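Local coordinates for replication initiation and membrane attachment protein (Geobacillus stearothermophilus 10, PDB 5WTN) that forms a tetramer and probably acts as a primosomal protein in initiating and restarting bacterial DNA replication, at residues A[159-171]-A[274-288]. Numbering follows the deposited sequence.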
# COMPACT_ATOMS: atom_id res chain seq x y z
N ARG A 159 2.17 -3.75 29.80
CA ARG A 159 1.62 -5.00 30.37
C ARG A 159 1.99 -6.24 29.54
O ARG A 159 2.17 -6.16 28.31
CB ARG A 159 0.09 -4.95 30.52
CG ARG A 159 -0.46 -3.84 31.41
CD ARG A 159 0.28 -3.71 32.75
NE ARG A 159 -0.62 -3.24 33.80
CZ ARG A 159 -1.03 -1.98 33.95
NH1 ARG A 159 -0.61 -1.03 33.11
NH2 ARG A 159 -1.86 -1.65 34.94
N SER A 160 2.09 -7.37 30.23
CA SER A 160 2.35 -8.66 29.60
C SER A 160 1.04 -9.33 29.23
O SER A 160 -0.03 -8.81 29.52
CB SER A 160 3.11 -9.56 30.56
OG SER A 160 2.29 -9.89 31.68
N PHE A 161 1.12 -10.50 28.60
CA PHE A 161 -0.07 -11.21 28.17
C PHE A 161 -0.82 -11.68 29.40
O PHE A 161 -2.05 -11.58 29.48
CB PHE A 161 0.34 -12.41 27.32
CG PHE A 161 -0.79 -13.03 26.54
CD1 PHE A 161 -0.99 -12.71 25.20
CD2 PHE A 161 -1.64 -13.95 27.13
CE1 PHE A 161 -2.03 -13.28 24.46
CE2 PHE A 161 -2.68 -14.53 26.40
CZ PHE A 161 -2.87 -14.19 25.06
N SER A 162 -0.07 -12.20 30.37
CA SER A 162 -0.64 -12.79 31.58
C SER A 162 -1.27 -11.73 32.48
O SER A 162 -2.20 -12.03 33.23
CB SER A 162 0.44 -13.56 32.34
OG SER A 162 1.64 -12.81 32.39
N ASP A 163 -0.76 -10.50 32.40
CA ASP A 163 -1.33 -9.36 33.11
C ASP A 163 -2.75 -9.05 32.66
O ASP A 163 -3.60 -8.73 33.47
CB ASP A 163 -0.46 -8.10 32.92
CG ASP A 163 0.82 -8.12 33.78
OD1 ASP A 163 0.96 -9.01 34.66
OD2 ASP A 163 1.70 -7.24 33.57
N VAL A 164 -2.98 -9.08 31.35
CA VAL A 164 -4.24 -8.66 30.72
C VAL A 164 -5.24 -9.77 30.38
O VAL A 164 -6.41 -9.51 30.10
CB VAL A 164 -3.91 -7.88 29.43
CG1 VAL A 164 -5.12 -7.15 28.86
CG2 VAL A 164 -2.82 -6.90 29.74
N PHE A 165 -4.78 -11.02 30.41
CA PHE A 165 -5.57 -12.13 29.89
C PHE A 165 -5.49 -13.37 30.75
O PHE A 165 -4.52 -13.57 31.49
CB PHE A 165 -5.07 -12.51 28.50
CG PHE A 165 -5.33 -11.48 27.44
CD1 PHE A 165 -6.62 -11.25 26.98
CD2 PHE A 165 -4.26 -10.76 26.88
CE1 PHE A 165 -6.86 -10.30 26.00
CE2 PHE A 165 -4.49 -9.79 25.88
CZ PHE A 165 -5.79 -9.56 25.44
N SER A 166 -6.51 -14.23 30.64
CA SER A 166 -6.48 -15.56 31.26
C SER A 166 -7.07 -16.60 30.31
O SER A 166 -7.79 -16.26 29.37
CB SER A 166 -7.25 -15.56 32.58
OG SER A 166 -6.49 -14.96 33.62
N ALA A 167 -6.76 -17.87 30.56
CA ALA A 167 -7.27 -18.95 29.72
C ALA A 167 -8.28 -19.79 30.50
O ALA A 167 -8.02 -20.20 31.63
CB ALA A 167 -6.13 -19.83 29.22
N VAL A 168 -9.44 -20.04 29.90
CA VAL A 168 -10.43 -20.89 30.55
C VAL A 168 -11.04 -21.86 29.57
O VAL A 168 -11.20 -21.54 28.39
CB VAL A 168 -11.54 -20.07 31.21
CG1 VAL A 168 -11.00 -19.31 32.41
CG2 VAL A 168 -12.14 -19.10 30.21
N PRO A 169 -11.37 -23.08 30.04
CA PRO A 169 -12.08 -24.06 29.21
C PRO A 169 -13.48 -23.58 28.81
O PRO A 169 -14.18 -22.99 29.63
CB PRO A 169 -12.18 -25.27 30.13
CG PRO A 169 -10.99 -25.14 31.04
CD PRO A 169 -10.86 -23.67 31.29
N ALA A 170 -13.86 -23.84 27.56
CA ALA A 170 -15.21 -23.55 27.04
C ALA A 170 -16.13 -24.76 27.22
O ALA A 170 -15.82 -25.67 27.99
CB ALA A 170 -15.14 -23.13 25.58
N GLU A 171 -17.29 -24.76 26.55
CA GLU A 171 -18.12 -25.97 26.50
C GLU A 171 -18.18 -26.56 25.09
O GLU A 171 -18.92 -26.09 24.22
CB GLU A 171 -19.53 -25.71 27.04
CG GLU A 171 -20.25 -26.96 27.57
CD GLU A 171 -20.91 -27.79 26.47
OE1 GLU A 171 -21.30 -27.21 25.43
OE2 GLU A 171 -21.06 -29.02 26.66
N TYR A 274 -4.74 -32.08 27.49
CA TYR A 274 -5.88 -31.20 27.69
C TYR A 274 -7.17 -31.88 27.27
O TYR A 274 -8.19 -31.75 27.95
CB TYR A 274 -5.68 -29.89 26.94
CG TYR A 274 -6.63 -28.78 27.32
CD1 TYR A 274 -7.74 -28.48 26.53
CD2 TYR A 274 -6.40 -28.00 28.46
CE1 TYR A 274 -8.60 -27.45 26.87
CE2 TYR A 274 -7.26 -26.96 28.80
CZ TYR A 274 -8.35 -26.69 28.00
OH TYR A 274 -9.20 -25.66 28.33
N GLU A 275 -7.14 -32.62 26.16
CA GLU A 275 -8.30 -33.37 25.70
C GLU A 275 -8.80 -34.37 26.75
O GLU A 275 -10.00 -34.57 26.88
CB GLU A 275 -7.99 -34.11 24.39
CG GLU A 275 -7.61 -33.20 23.23
CD GLU A 275 -7.06 -33.98 22.05
OE1 GLU A 275 -7.18 -35.23 22.05
OE2 GLU A 275 -6.50 -33.34 21.12
N LEU A 276 -7.89 -34.98 27.51
CA LEU A 276 -8.32 -35.89 28.57
C LEU A 276 -8.93 -35.15 29.75
O LEU A 276 -10.01 -35.50 30.24
CB LEU A 276 -7.17 -36.78 29.07
CG LEU A 276 -6.58 -37.76 28.05
CD1 LEU A 276 -5.75 -38.83 28.74
CD2 LEU A 276 -7.68 -38.37 27.18
N GLU A 277 -8.25 -34.10 30.19
CA GLU A 277 -8.65 -33.34 31.36
C GLU A 277 -10.04 -32.70 31.23
O GLU A 277 -10.89 -32.87 32.09
CB GLU A 277 -7.62 -32.26 31.66
CG GLU A 277 -7.84 -31.53 32.97
CD GLU A 277 -7.14 -32.22 34.13
OE1 GLU A 277 -7.05 -31.62 35.23
OE2 GLU A 277 -6.66 -33.36 33.93
N HIS A 278 -10.22 -31.90 30.19
CA HIS A 278 -11.49 -31.21 29.98
C HIS A 278 -12.45 -31.75 28.89
O HIS A 278 -13.50 -31.15 28.66
CB HIS A 278 -11.25 -29.71 29.87
CG HIS A 278 -10.35 -29.18 30.94
ND1 HIS A 278 -10.77 -28.99 32.24
CD2 HIS A 278 -9.04 -28.82 30.92
CE1 HIS A 278 -9.76 -28.54 32.97
NE2 HIS A 278 -8.70 -28.42 32.19
N GLY A 279 -12.09 -32.85 28.23
CA GLY A 279 -12.95 -33.43 27.20
C GLY A 279 -13.02 -32.70 25.86
O GLY A 279 -14.11 -32.44 25.36
N GLY A 280 -11.86 -32.36 25.29
CA GLY A 280 -11.78 -31.80 23.95
C GLY A 280 -12.51 -30.49 23.66
O GLY A 280 -12.90 -30.24 22.51
N VAL A 281 -12.68 -29.65 24.67
CA VAL A 281 -13.45 -28.41 24.51
C VAL A 281 -12.70 -27.14 24.02
O VAL A 281 -13.34 -26.18 23.56
CB VAL A 281 -14.24 -28.08 25.81
CG1 VAL A 281 -15.11 -29.28 26.21
CG2 VAL A 281 -13.30 -27.68 26.94
N GLU A 282 -11.36 -27.17 24.08
CA GLU A 282 -10.43 -26.07 23.71
C GLU A 282 -10.41 -24.89 24.69
O GLU A 282 -11.45 -24.52 25.23
CB GLU A 282 -10.75 -25.49 22.32
CG GLU A 282 -10.53 -26.40 21.14
CD GLU A 282 -10.66 -25.64 19.82
OE1 GLU A 282 -9.60 -25.29 19.23
OE2 GLU A 282 -11.81 -25.38 19.39
N PRO A 283 -9.24 -24.24 24.84
CA PRO A 283 -9.09 -23.09 25.75
C PRO A 283 -9.69 -21.83 25.16
O PRO A 283 -9.65 -21.65 23.94
CB PRO A 283 -7.58 -22.92 25.87
CG PRO A 283 -6.99 -24.21 25.38
CD PRO A 283 -7.93 -24.71 24.34
N ARG A 284 -10.22 -20.96 26.01
CA ARG A 284 -10.82 -19.70 25.56
C ARG A 284 -10.08 -18.50 26.16
O ARG A 284 -9.69 -18.51 27.34
CB ARG A 284 -12.31 -19.68 25.92
CG ARG A 284 -13.05 -18.38 25.56
CD ARG A 284 -14.56 -18.61 25.51
NE ARG A 284 -15.32 -17.35 25.47
CZ ARG A 284 -15.87 -16.78 26.55
NH1 ARG A 284 -15.74 -17.35 27.74
NH2 ARG A 284 -16.53 -15.64 26.42
N LEU A 285 -9.86 -17.47 25.35
CA LEU A 285 -9.17 -16.28 25.82
C LEU A 285 -10.19 -15.27 26.37
O LEU A 285 -11.21 -14.98 25.72
CB LEU A 285 -8.36 -15.66 24.68
CG LEU A 285 -7.44 -14.47 24.99
CD1 LEU A 285 -6.22 -14.83 25.85
CD2 LEU A 285 -7.01 -13.83 23.69
N VAL A 286 -9.93 -14.77 27.57
CA VAL A 286 -10.81 -13.82 28.25
C VAL A 286 -10.00 -12.74 28.97
O VAL A 286 -8.80 -12.93 29.22
CB VAL A 286 -11.73 -14.55 29.25
CG1 VAL A 286 -12.79 -15.37 28.53
CG2 VAL A 286 -10.89 -15.44 30.16
N GLU A 287 -10.65 -11.61 29.29
CA GLU A 287 -10.00 -10.54 30.06
C GLU A 287 -9.82 -10.96 31.52
O GLU A 287 -10.56 -11.80 32.03
CB GLU A 287 -10.84 -9.27 30.05
CG GLU A 287 -11.29 -8.79 28.68
CD GLU A 287 -12.03 -7.46 28.76
OE1 GLU A 287 -12.55 -7.01 27.72
OE2 GLU A 287 -12.08 -6.86 29.87
N ARG A 288 -8.86 -10.34 32.20
CA ARG A 288 -8.62 -10.64 33.61
C ARG A 288 -9.11 -9.53 34.55
O ARG A 288 -10.10 -8.85 34.27
CB ARG A 288 -7.15 -10.96 33.88
CG ARG A 288 -6.95 -11.67 35.19
CD ARG A 288 -5.52 -12.09 35.39
NE ARG A 288 -4.67 -10.95 35.70
CZ ARG A 288 -3.48 -11.05 36.30
NH1 ARG A 288 -3.01 -12.23 36.65
NH2 ARG A 288 -2.76 -9.95 36.55
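Pro169 sets its CG over the centre of the His278 imidazole, 4.0 Å from the ring centroid and 4° off the normal, a CH-pi contact; the opposite face of that ring carries CG of Glu277, and CD2 of Tyr274 lies at its edge. Proline suits the place, since its compact ring holds CG, with its somewhat polarised C-H groups, over the imidazole face. Tyr274 turns a face to His278 CD2, has Glu282 N at its edge, and brings OH alongside the same proline ring. Were His278 an alanine, CG of Pro169 would probably lose its aromatic face and a gap would open beside Tyr274.

At the other end, Arg288 suits its place by length: bent at chi3 (73°), it lays one guanidinium face over Ser162 O, with Asp163 OD1 4.3 Å from NH2, near in charge but no salt bridge. The Phe161 ring has Phe165 CD2 over one face, while Leu285 CD1 reaches Phe161 CZ at 3.5 Å. The Phe165 ring has Val286 O at its edge, in plane. With CG anti to the backbone N (chi1 -174°), Leu285 can also send CD1 to within 3.7 Å of Phe165 CB. Phe161 continues the apolar cluster onto Tyr199.

Between these ends, strands 165-169 and 283-287 form a two-stranded antiparallel sheet. Ser166 and Val286 exchange two backbone bonds, as do Val168 and Arg284. Beta-branched Val168 and Val286 suit the extended chain, touching through their CG2 methyls on the face shared with Ser166 and Arg284; Ala167 and Leu285 take the other.

Main-chain bonding thus joins two distant segments, while Glu287 OE1 forms a salt bridge with Lys83 NZ of the second subunit, linking this two-stranded antiparallel pairing to the assembly.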